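Local coordinates for THUMP domain-containing protein (Pyrococcus horikoshii, PDB 1VBK) that is of unknown function but probably binds RNA and ATP, at residues Thr178-Leu186 / Leu250-Lys261. Residues are numbered along the deposited sequence; the frame is centred on the assembly and turned at random.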
loop_
_atom_site.group_PDB
_atom_site.type_symbol
_atom_site.label_atom_id
_atom_site.label_comp_id
_atom_site.label_asym_id
_atom_site.label_seq_id
_atom_site.Cartn_x
_atom_site.Cartn_y
_atom_site.Cartn_z
ATOM N N THR A 178 -4.993 -7.022 -7.802
ATOM C CA THR A 178 -5.624 -7.713 -6.682
ATOM C C THR A 178 -4.666 -7.946 -5.519
ATOM O O THR A 178 -5.100 -8.214 -4.398
ATOM C CB THR A 178 -6.201 -9.084 -7.109
ATOM O OG1 THR A 178 -5.155 -9.893 -7.665
ATOM C CG2 THR A 178 -7.306 -8.901 -8.132
ATOM N N GLU A 179 -3.366 -7.842 -5.775
ATOM C CA GLU A 179 -2.389 -8.064 -4.715
ATOM C C GLU A 179 -1.500 -6.863 -4.398
ATOM O O GLU A 179 -0.357 -7.029 -3.979
ATOM C CB GLU A 179 -1.519 -9.279 -5.045
ATOM C CG GLU A 179 -2.272 -10.613 -5.096
ATOM C CD GLU A 179 -2.922 -10.999 -3.770
ATOM O OE1 GLU A 179 -2.279 -10.826 -2.708
ATOM O OE2 GLU A 179 -4.071 -11.491 -3.788
ATOM N N GLY A 180 -2.018 -5.657 -4.602
ATOM C CA GLY A 180 -1.246 -4.469 -4.281
ATOM C C GLY A 180 -0.374 -3.876 -5.373
ATOM O O GLY A 180 -0.378 -4.329 -6.522
ATOM N N ARG A 181 0.390 -2.854 -4.993
ATOM C CA ARG A 181 1.269 -2.152 -5.917
ATOM C C ARG A 181 2.715 -2.094 -5.428
ATOM O O ARG A 181 2.977 -1.827 -4.257
ATOM C CB ARG A 181 0.741 -0.731 -6.136
ATOM C CG ARG A 181 1.743 0.241 -6.731
ATOM C CD ARG A 181 1.172 1.645 -6.736
ATOM N NE ARG A 181 0.085 1.770 -7.700
ATOM C CZ ARG A 181 -0.789 2.769 -7.723
ATOM N NH1 ARG A 181 -0.719 3.742 -6.825
ATOM N NH2 ARG A 181 -1.722 2.806 -8.665
ATOM N N MET A 182 3.647 -2.338 -6.344
ATOM C CA MET A 182 5.072 -2.309 -6.025
ATOM C C MET A 182 5.821 -1.630 -7.159
ATOM O O MET A 182 5.282 -1.461 -8.249
ATOM C CB MET A 182 5.624 -3.732 -5.894
ATOM C CG MET A 182 4.931 -4.612 -4.877
ATOM S SD MET A 182 5.814 -6.170 -4.748
ATOM C CE MET A 182 4.928 -6.960 -3.415
ATOM N N ILE A 183 7.058 -1.217 -6.899
ATOM C CA ILE A 183 7.861 -0.630 -7.960
ATOM C C ILE A 183 8.793 -1.758 -8.362
ATOM O O ILE A 183 9.136 -2.610 -7.539
ATOM C CB ILE A 183 8.719 0.581 -7.494
ATOM C CG1 ILE A 183 9.674 0.153 -6.380
ATOM C CG2 ILE A 183 7.817 1.727 -7.062
ATOM C CD1 ILE A 183 10.691 1.226 -5.995
ATOM N N GLY A 184 9.181 -1.783 -9.630
ATOM C CA GLY A 184 10.079 -2.818 -10.095
ATOM C C GLY A 184 11.303 -2.138 -10.662
ATOM O O GLY A 184 11.187 -1.319 -11.571
ATOM N N ILE A 185 12.472 -2.450 -10.116
ATOM C CA ILE A 185 13.698 -1.839 -10.609
ATOM C C ILE A 185 14.081 -2.582 -11.879
ATOM O O ILE A 185 14.521 -3.733 -11.831
ATOM C CB ILE A 185 14.841 -1.937 -9.574
ATOM C CG1 ILE A 185 14.392 -1.340 -8.235
ATOM C CG2 ILE A 185 16.067 -1.184 -10.085
ATOM C CD1 ILE A 185 13.932 0.104 -8.318
ATOM N N LEU A 186 13.909 -1.908 -13.012
ATOM C CA LEU A 186 14.183 -2.486 -14.325
ATOM C C LEU A 186 15.496 -2.000 -14.935
ATOM O O LEU A 186 15.700 -0.798 -15.113
ATOM C CB LEU A 186 13.016 -2.151 -15.259
ATOM C CG LEU A 186 12.995 -2.669 -16.698
ATOM C CD1 LEU A 186 12.944 -4.186 -16.712
ATOM C CD2 LEU A 186 11.780 -2.096 -17.411
ATOM N N LEU A 250 8.722 8.377 -5.005
ATOM C CA LEU A 250 7.757 7.600 -5.780
ATOM C C LEU A 250 7.037 6.605 -4.870
ATOM O O LEU A 250 5.814 6.441 -4.937
ATOM C CB LEU A 250 8.482 6.842 -6.895
ATOM C CG LEU A 250 7.671 6.248 -8.050
ATOM C CD1 LEU A 250 7.044 7.375 -8.881
ATOM C CD2 LEU A 250 8.589 5.404 -8.923
ATOM N N ILE A 251 7.806 5.927 -4.026
ATOM C CA ILE A 251 7.233 4.962 -3.103
ATOM C C ILE A 251 6.203 5.641 -2.202
ATOM O O ILE A 251 5.092 5.132 -2.021
ATOM C CB ILE A 251 8.334 4.312 -2.243
ATOM C CG1 ILE A 251 9.197 3.402 -3.126
ATOM C CG2 ILE A 251 7.706 3.537 -1.100
ATOM C CD1 ILE A 251 10.439 2.847 -2.439
ATOM N N ARG A 252 6.573 6.795 -1.649
ATOM C CA ARG A 252 5.674 7.545 -0.774
ATOM C C ARG A 252 4.445 8.077 -1.517
ATOM O O ARG A 252 3.308 7.834 -1.104
ATOM C CB ARG A 252 6.422 8.714 -0.116
ATOM C CG ARG A 252 5.507 9.722 0.588
ATOM C CD ARG A 252 6.262 10.981 1.020
ATOM N NE ARG A 252 7.059 10.788 2.232
ATOM C CZ ARG A 252 6.554 10.714 3.463
ATOM N NH1 ARG A 252 5.244 10.819 3.660
ATOM N NH2 ARG A 252 7.362 10.535 4.500
ATOM N N ASP A 253 4.669 8.791 -2.618
ATOM C CA ASP A 253 3.561 9.364 -3.381
ATOM C C ASP A 253 2.526 8.373 -3.910
ATOM O O ASP A 253 1.329 8.664 -3.910
ATOM C CB ASP A 253 4.095 10.190 -4.555
ATOM C CG ASP A 253 4.814 11.445 -4.107
ATOM O OD1 ASP A 253 4.690 11.819 -2.922
ATOM O OD2 ASP A 253 5.498 12.065 -4.948
ATOM N N PHE A 254 2.969 7.204 -4.355
ATOM C CA PHE A 254 2.039 6.223 -4.904
ATOM C C PHE A 254 1.577 5.116 -3.959
ATOM O O PHE A 254 0.824 4.231 -4.359
ATOM C CB PHE A 254 2.642 5.623 -6.174
ATOM C CG PHE A 254 2.668 6.585 -7.328
ATOM C CD1 PHE A 254 1.563 6.715 -8.164
ATOM C CD2 PHE A 254 3.769 7.408 -7.540
ATOM C CE1 PHE A 254 1.553 7.653 -9.197
ATOM C CE2 PHE A 254 3.770 8.350 -8.567
ATOM C CZ PHE A 254 2.661 8.474 -9.396
ATOM N N GLY A 255 2.019 5.165 -2.709
ATOM C CA GLY A 255 1.613 4.149 -1.751
ATOM C C GLY A 255 2.093 2.753 -2.106
ATOM O O GLY A 255 1.366 1.777 -1.943
ATOM N N VAL A 256 3.325 2.665 -2.592
ATOM C CA VAL A 256 3.949 1.399 -2.974
ATOM C C VAL A 256 4.188 0.545 -1.726
ATOM O O VAL A 256 4.688 1.041 -0.717
ATOM C CB VAL A 256 5.299 1.675 -3.687
ATOM C CG1 VAL A 256 6.074 0.392 -3.885
ATOM C CG2 VAL A 256 5.037 2.363 -5.027
ATOM N N LYS A 257 3.842 -0.738 -1.804
ATOM C CA LYS A 257 3.997 -1.650 -0.672
ATOM C C LYS A 257 5.219 -2.557 -0.772
ATOM O O LYS A 257 5.535 -3.291 0.167
ATOM C CB LYS A 257 2.742 -2.521 -0.532
ATOM C CG LYS A 257 2.516 -3.448 -1.718
ATOM C CD LYS A 257 1.209 -4.223 -1.607
ATOM C CE LYS A 257 1.249 -5.243 -0.485
ATOM N NZ LYS A 257 -0.028 -6.004 -0.425
ATOM N N GLY A 258 5.907 -2.513 -1.906
ATOM C CA GLY A 258 7.071 -3.360 -2.071
ATOM C C GLY A 258 7.952 -2.975 -3.242
ATOM O O GLY A 258 7.556 -2.194 -4.105
ATOM N N VAL A 259 9.161 -3.523 -3.254
ATOM C CA VAL A 259 10.125 -3.263 -4.315
ATOM C C VAL A 259 10.578 -4.603 -4.883
ATOM O O VAL A 259 10.843 -5.542 -4.134
ATOM C CB VAL A 259 11.354 -2.489 -3.779
ATOM C CG1 VAL A 259 12.404 -2.344 -4.874
ATOM C CG2 VAL A 259 10.919 -1.119 -3.270
ATOM N N ILE A 260 10.649 -4.678 -6.209
ATOM C CA ILE A 260 11.048 -5.895 -6.908
ATOM C C ILE A 260 12.390 -5.719 -7.612
ATOM O O ILE A 260 12.590 -4.749 -8.337
ATOM C CB ILE A 260 9.988 -6.277 -7.971
ATOM C CG1 ILE A 260 8.641 -6.528 -7.290
ATOM C CG2 ILE A 260 10.446 -7.507 -8.755
ATOM C CD1 ILE A 260 7.459 -6.423 -8.231
ATOM N N LYS A 261 13.306 -6.661 -7.401
ATOM C CA LYS A 261 14.623 -6.607 -8.044
ATOM C C LYS A 261 14.922 -7.933 -8.740
ATOM O O LYS A 261 14.408 -8.973 -8.339
ATOM C CB LYS A 261 15.714 -6.288 -7.014
ATOM C CG LYS A 261 15.667 -4.845 -6.511
ATOM C CD LYS A 261 16.714 -4.561 -5.438
ATOM C CE LYS A 261 18.130 -4.677 -5.971
ATOM N NZ LYS A 261 19.145 -4.430 -4.897
#
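Strands 181-185 and 258-260 pair in parallel in the five-stranded sheet of the ThiI-like domain, and helix 244-254 packs against one face of that pair. I183 is bonded to the neighbouring strand through both its N-H and its carbonyl: I183 N donates to G258 O (3.0 Å), and I183 O accepts from I260 N. I185 N then bonds to I260 O at 2.9 Å. At the strand entrance K257 N gives R181 O an almost straight bond of 2.8 Å. G258 N is buried with no partner.

I183 carries the apolar packing under the helix. Its CG1 sits between the backbone N and the carbonyl carbon (chi1 59°), which lays the chain alongside V259, CG1 to V259 CG2 at 3.6 Å. Its CG2 meets V256 CG2 at 3.5 Å, and its CD1 reaches I251 of the helix. On the other face M182 SD lies across I260 CG1 at 3.8 Å.

The strand order 3-2-1-4-5 is that of a Rossmann-like HUP domain, with 181-185 as the central first strand and 204-210 on its other edge. The helix leading into strand 258-260 ends in a Schellman motif at G255.

R181 reaches this helix end. Its chain bends at chi3 (-70°), and NH1 donates to F254 O at 2.9 Å, in the carbonyl plane and on a lone pair. The guanidinium stands steeply to the F254 ring, 75° between planes, with NH1 at the ring edge. NE forms a salt bridge with E204, and NH1 also bonds D253 O of the second subunit. A leucine here would probably leave F254 O without this donor, E204 without its charge partner and the subunit interface without this bond.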